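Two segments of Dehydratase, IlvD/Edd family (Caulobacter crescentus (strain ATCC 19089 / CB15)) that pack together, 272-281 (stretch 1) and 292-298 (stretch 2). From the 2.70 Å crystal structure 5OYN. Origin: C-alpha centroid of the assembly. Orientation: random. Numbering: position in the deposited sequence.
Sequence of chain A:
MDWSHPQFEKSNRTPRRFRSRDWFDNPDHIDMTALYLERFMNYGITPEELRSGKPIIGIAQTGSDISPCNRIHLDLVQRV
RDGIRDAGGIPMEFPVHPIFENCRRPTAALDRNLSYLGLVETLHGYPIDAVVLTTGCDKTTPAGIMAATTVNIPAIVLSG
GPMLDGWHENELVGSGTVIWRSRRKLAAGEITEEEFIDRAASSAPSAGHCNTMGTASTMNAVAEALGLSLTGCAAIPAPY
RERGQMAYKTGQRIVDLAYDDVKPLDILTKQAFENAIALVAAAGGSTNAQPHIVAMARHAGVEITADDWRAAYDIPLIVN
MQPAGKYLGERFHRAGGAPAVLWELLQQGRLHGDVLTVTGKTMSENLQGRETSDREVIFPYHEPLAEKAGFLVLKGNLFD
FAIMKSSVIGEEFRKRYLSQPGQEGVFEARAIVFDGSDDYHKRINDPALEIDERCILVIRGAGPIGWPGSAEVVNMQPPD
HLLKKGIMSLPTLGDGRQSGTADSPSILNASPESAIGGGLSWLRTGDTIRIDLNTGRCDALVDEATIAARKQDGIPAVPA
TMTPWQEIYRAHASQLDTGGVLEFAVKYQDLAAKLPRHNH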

ATOM      1  N   ALA A 272      32.300  -2.935  23.010  1.00 65.46           N
ATOM      2  CA  ALA A 272      31.451  -3.214  21.859  1.00 59.31           C
ATOM      3  C   ALA A 272      32.038  -2.611  20.597  1.00 55.82           C
ATOM      4  O   ALA A 272      32.075  -3.265  19.551  1.00 57.31           O
ATOM      5  CB  ALA A 272      30.041  -2.684  22.099  1.00 59.43           C
ATOM      6  N   PHE A 273      32.515  -1.370  20.674  1.00 52.41           N
ATOM      7  CA  PHE A 273      33.152  -0.774  19.506  1.00 55.61           C
ATOM      8  C   PHE A 273      34.407  -1.535  19.100  1.00 58.37           C
ATOM      9  O   PHE A 273      34.714  -1.628  17.909  1.00 61.81           O
ATOM     10  CB  PHE A 273      33.468   0.696  19.771  1.00 55.57           C
ATOM     11  CG  PHE A 273      32.255   1.600  19.736  1.00 63.48           C
ATOM     12  CD1 PHE A 273      31.762   2.086  18.529  1.00 61.69           C
ATOM     13  CD2 PHE A 273      31.610   1.973  20.912  1.00 63.83           C
ATOM     14  CE1 PHE A 273      30.649   2.920  18.497  1.00 64.14           C
ATOM     15  CE2 PHE A 273      30.494   2.813  20.890  1.00 64.28           C
ATOM     16  CZ  PHE A 273      30.011   3.278  19.683  1.00 66.55           C
ATOM     17  N   GLU A 274      35.143  -2.098  20.062  1.00 61.44           N
ATOM     18  CA  GLU A 274      36.326  -2.874  19.703  1.00 61.81           C
ATOM     19  C   GLU A 274      35.942  -4.164  18.981  1.00 61.73           C
ATOM     20  O   GLU A 274      36.695  -4.639  18.118  1.00 58.96           O
ATOM     21  CB  GLU A 274      37.165  -3.187  20.951  1.00 62.74           C
ATOM     22  CG  GLU A 274      37.818  -1.969  21.618  1.00 68.96           C
ATOM     23  CD  GLU A 274      38.752  -2.337  22.788  1.00 76.07           C
ATOM     24  OE1 GLU A 274      38.294  -3.068  23.693  1.00 74.84           O
ATOM     25  OE2 GLU A 274      39.937  -1.900  22.800  1.00 69.36           O
ATOM     26  N   ASN A 275      34.783  -4.741  19.319  1.00 60.71           N
ATOM     27  CA  ASN A 275      34.278  -5.899  18.579  1.00 62.35           C
ATOM     28  C   ASN A 275      33.977  -5.536  17.129  1.00 53.96           C
ATOM     29  O   ASN A 275      34.343  -6.269  16.197  1.00 47.43           O
ATOM     30  CB  ASN A 275      33.029  -6.449  19.263  1.00 58.76           C
ATOM     31  CG  ASN A 275      33.364  -7.245  20.500  1.00 63.76           C
ATOM     32  OD1 ASN A 275      34.535  -7.507  20.770  1.00 68.63           O
ATOM     33  ND2 ASN A 275      32.348  -7.635  21.258  1.00 64.60           N
ATOM     34  N   ALA A 276      33.316  -4.397  16.924  1.00 52.24           N
ATOM     35  CA  ALA A 276      33.017  -3.947  15.572  1.00 55.41           C
ATOM     36  C   ALA A 276      34.298  -3.755  14.773  1.00 53.07           C
ATOM     37  O   ALA A 276      34.429  -4.272  13.654  1.00 52.69           O
ATOM     38  CB  ALA A 276      32.193  -2.658  15.618  1.00 48.71           C
ATOM     39  N   ILE A 277      35.264  -3.026  15.349  1.00 55.81           N
ATOM     40  CA  ILE A 277      36.562  -2.810  14.705  1.00 51.57           C
ATOM     41  C   ILE A 277      37.162  -4.137  14.266  1.00 48.91           C
ATOM     42  O   ILE A 277      37.676  -4.267  13.148  1.00 48.14           O
ATOM     43  CB  ILE A 277      37.519  -2.057  15.655  1.00 56.65           C
ATOM     44  CG1 ILE A 277      36.982  -0.664  15.982  1.00 56.91           C
ATOM     45  CG2 ILE A 277      38.952  -1.991  15.064  1.00 52.78           C
ATOM     46  CD1 ILE A 277      38.063   0.338  16.310  1.00 58.78           C
ATOM     47  N   ALA A 278      37.111  -5.143  15.139  1.00 46.62           N
ATOM     48  CA  ALA A 278      37.689  -6.427  14.774  1.00 48.25           C
ATOM     49  C   ALA A 278      36.945  -7.026  13.598  1.00 52.52           C
ATOM     50  O   ALA A 278      37.564  -7.513  12.641  1.00 54.22           O
ATOM     51  CB  ALA A 278      37.667  -7.385  15.967  1.00 51.71           C
ATOM     52  N   LEU A 279      35.609  -6.969  13.642  1.00 55.02           N
ATOM     53  CA  LEU A 279      34.815  -7.523  12.557  1.00 49.54           C
ATOM     54  C   LEU A 279      35.118  -6.824  11.239  1.00 49.05           C
ATOM     55  O   LEU A 279      35.301  -7.485  10.207  1.00 49.47           O
ATOM     56  CB  LEU A 279      33.335  -7.421  12.888  1.00 56.63           C
ATOM     57  CG  LEU A 279      32.479  -7.719  11.666  1.00 51.21           C
ATOM     58  CD1 LEU A 279      32.383  -9.221  11.463  1.00 50.59           C
ATOM     59  CD2 LEU A 279      31.150  -7.098  11.892  1.00 52.52           C
ATOM     60  N   VAL A 280      35.196  -5.491  11.254  1.00 42.31           N
ATOM     61  CA  VAL A 280      35.468  -4.771  10.014  1.00 46.34           C
ATOM     62  C   VAL A 280      36.704  -5.327   9.325  1.00 51.85           C
ATOM     63  O   VAL A 280      36.719  -5.514   8.103  1.00 52.77           O
ATOM     64  CB  VAL A 280      35.618  -3.269  10.280  1.00 45.83           C
ATOM     65  CG1 VAL A 280      36.039  -2.567   8.997  1.00 48.16           C
ATOM     66  CG2 VAL A 280      34.334  -2.714  10.815  1.00 46.77           C
ATOM     67  N   ALA A 281      37.754  -5.630  10.100  1.00 54.47           N
ATOM     68  CA  ALA A 281      39.017  -6.023   9.485  1.00 52.09           C
ATOM     69  C   ALA A 281      38.936  -7.431   8.911  1.00 54.55           C
ATOM     70  O   ALA A 281      39.394  -7.673   7.784  1.00 52.94           O
ATOM     71  CB  ALA A 281      40.152  -5.916  10.496  1.00 56.36           C
ATOM     72  N   HIS A 292      32.755   6.438  10.513  1.00 55.99           N
ATOM     73  CA  HIS A 292      31.438   6.154  11.077  1.00 55.52           C
ATOM     74  C   HIS A 292      31.532   5.515  12.446  1.00 54.27           C
ATOM     75  O   HIS A 292      30.734   5.833  13.332  1.00 57.22           O
ATOM     76  CB  HIS A 292      30.633   5.236  10.157  1.00 56.31           C
ATOM     77  CG  HIS A 292      30.277   5.861   8.853  1.00 53.76           C
ATOM     78  ND1 HIS A 292      29.843   7.166   8.752  1.00 53.41           N
ATOM     79  CD2 HIS A 292      30.295   5.368   7.594  1.00 56.47           C
ATOM     80  CE1 HIS A 292      29.607   7.448   7.482  1.00 59.57           C
ATOM     81  NE2 HIS A 292      29.875   6.375   6.758  1.00 60.43           N
ATOM     82  N   ILE A 293      32.462   4.579  12.633  1.00 53.98           N
ATOM     83  CA  ILE A 293      32.568   3.956  13.947  1.00 56.88           C
ATOM     84  C   ILE A 293      33.010   4.980  14.986  1.00 57.86           C
ATOM     85  O   ILE A 293      32.524   4.977  16.123  1.00 59.63           O
ATOM     86  CB  ILE A 293      33.502   2.737  13.897  1.00 52.94           C
ATOM     87  CG1 ILE A 293      32.804   1.594  13.153  1.00 49.27           C
ATOM     88  CG2 ILE A 293      33.863   2.300  15.295  1.00 54.94           C
ATOM     89  CD1 ILE A 293      33.656   0.372  12.955  1.00 45.15           C
ATOM     90  N   VAL A 294      33.892   5.908  14.602  1.00 55.49           N
ATOM     91  CA  VAL A 294      34.319   6.941  15.541  1.00 59.90           C
ATOM     92  C   VAL A 294      33.156   7.863  15.866  1.00 59.61           C
ATOM     93  O   VAL A 294      32.852   8.110  17.040  1.00 64.02           O
ATOM     94  CB  VAL A 294      35.529   7.724  14.991  1.00 62.91           C
ATOM     95  CG1 VAL A 294      35.712   9.023  15.758  1.00 61.55           C
ATOM     96  CG2 VAL A 294      36.799   6.892  15.084  1.00 51.36           C
ATOM     97  N   ALA A 295      32.484   8.370  14.827  1.00 62.67           N
ATOM     98  CA  ALA A 295      31.300   9.215  14.998  1.00 65.03           C
ATOM     99  C   ALA A 295      30.298   8.607  15.977  1.00 59.46           C
ATOM    100  O   ALA A 295      29.792   9.291  16.871  1.00 63.90           O
ATOM    101  CB  ALA A 295      30.632   9.456  13.640  1.00 60.58           C
ATOM    102  N   MET A 296      29.998   7.319  15.825  1.00 57.21           N
ATOM    103  CA  MET A 296      29.045   6.694  16.733  1.00 64.13           C
ATOM    104  C   MET A 296      29.613   6.591  18.144  1.00 66.66           C
ATOM    105  O   MET A 296      28.901   6.848  19.125  1.00 64.81           O
ATOM    106  CB  MET A 296      28.647   5.320  16.200  1.00 62.05           C
ATOM    107  CG  MET A 296      28.038   5.382  14.811  1.00 61.42           C
ATOM    108  SD  MET A 296      28.099   3.800  13.956  1.00 70.27           S
ATOM    109  CE  MET A 296      27.124   2.882  15.107  1.00 52.45           C
ATOM    110  N   ALA A 297      30.897   6.223  18.259  1.00 69.98           N
ATOM    111  CA  ALA A 297      31.577   6.162  19.553  1.00 63.36           C
ATOM    112  C   ALA A 297      31.479   7.491  20.282  1.00 62.09           C
ATOM    113  O   ALA A 297      30.970   7.564  21.406  1.00 61.06           O
ATOM    114  CB  ALA A 297      33.038   5.764  19.355  1.00 61.53           C
ATOM    115  N   ARG A 298      31.947   8.558  19.632  1.00 58.63           N
ATOM    116  CA  ARG A 298      31.889   9.884  20.231  1.00 62.00           C
ATOM    117  C   ARG A 298      30.489  10.216  20.728  1.00 64.61           C
ATOM    118  O   ARG A 298      30.313  10.626  21.880  1.00 70.86           O
ATOM    119  CB  ARG A 298      32.372  10.925  19.229  1.00 63.46           C
ATOM    120  CG  ARG A 298      33.832  10.774  18.883  1.00 62.28           C
ATOM    121  CD  ARG A 298      34.389  12.064  18.315  1.00 70.26           C
ATOM    122  NE  ARG A 298      34.347  13.146  19.295  1.00 71.86           N
ATOM    123  CZ  ARG A 298      34.555  14.426  19.004  1.00 75.46           C
ATOM    124  NH1 ARG A 298      34.821  14.797  17.753  1.00 72.41           N
ATOM    125  NH2 ARG A 298      34.494  15.337  19.967  1.00 74.91           N
TER

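This is a small contact between two nearly antiparallel helices, its side-chain packing apolar and centred on one aromatic ring and one isoleucine. The axes run at 174° and come no closer than 11.0 Å, with Phe273 and Ile293 making most of the contact; together the two stretches bury 278 Å², and no hydrogen bond crosses between them. Phe273 and Ile293 each have 90 Å² covered by the other stretch, far more than any other residue here.

The ring of Phe273 (chi1 -75°, m) lies against the backbone of the second helix. Its CZ is 3.3 Å from Ala297 CA, which sits over one face, and the CB of Ala297 is 3.8 Å from the ring centroid, 12° off the ring normal, a geometry that fits a CH-pi contact. Beside it, Phe273 CE1 meets Met296 CB at 3.9 Å.

Ile293 packs in the reverse sense, as a knob among Phe273, Ala276, Ile277 and Val280. Its CD1 lies 3.8 Å from Val280 CG2 and 4.3 Å from Ala276 CB, while its CG2 lies 3.9 Å from Phe273 CD1 and 4.4 Å from Ile277 CG1. CD1 thus lies toward Val280 and Ala276 and CG2 toward Phe273, with Ile277 near both.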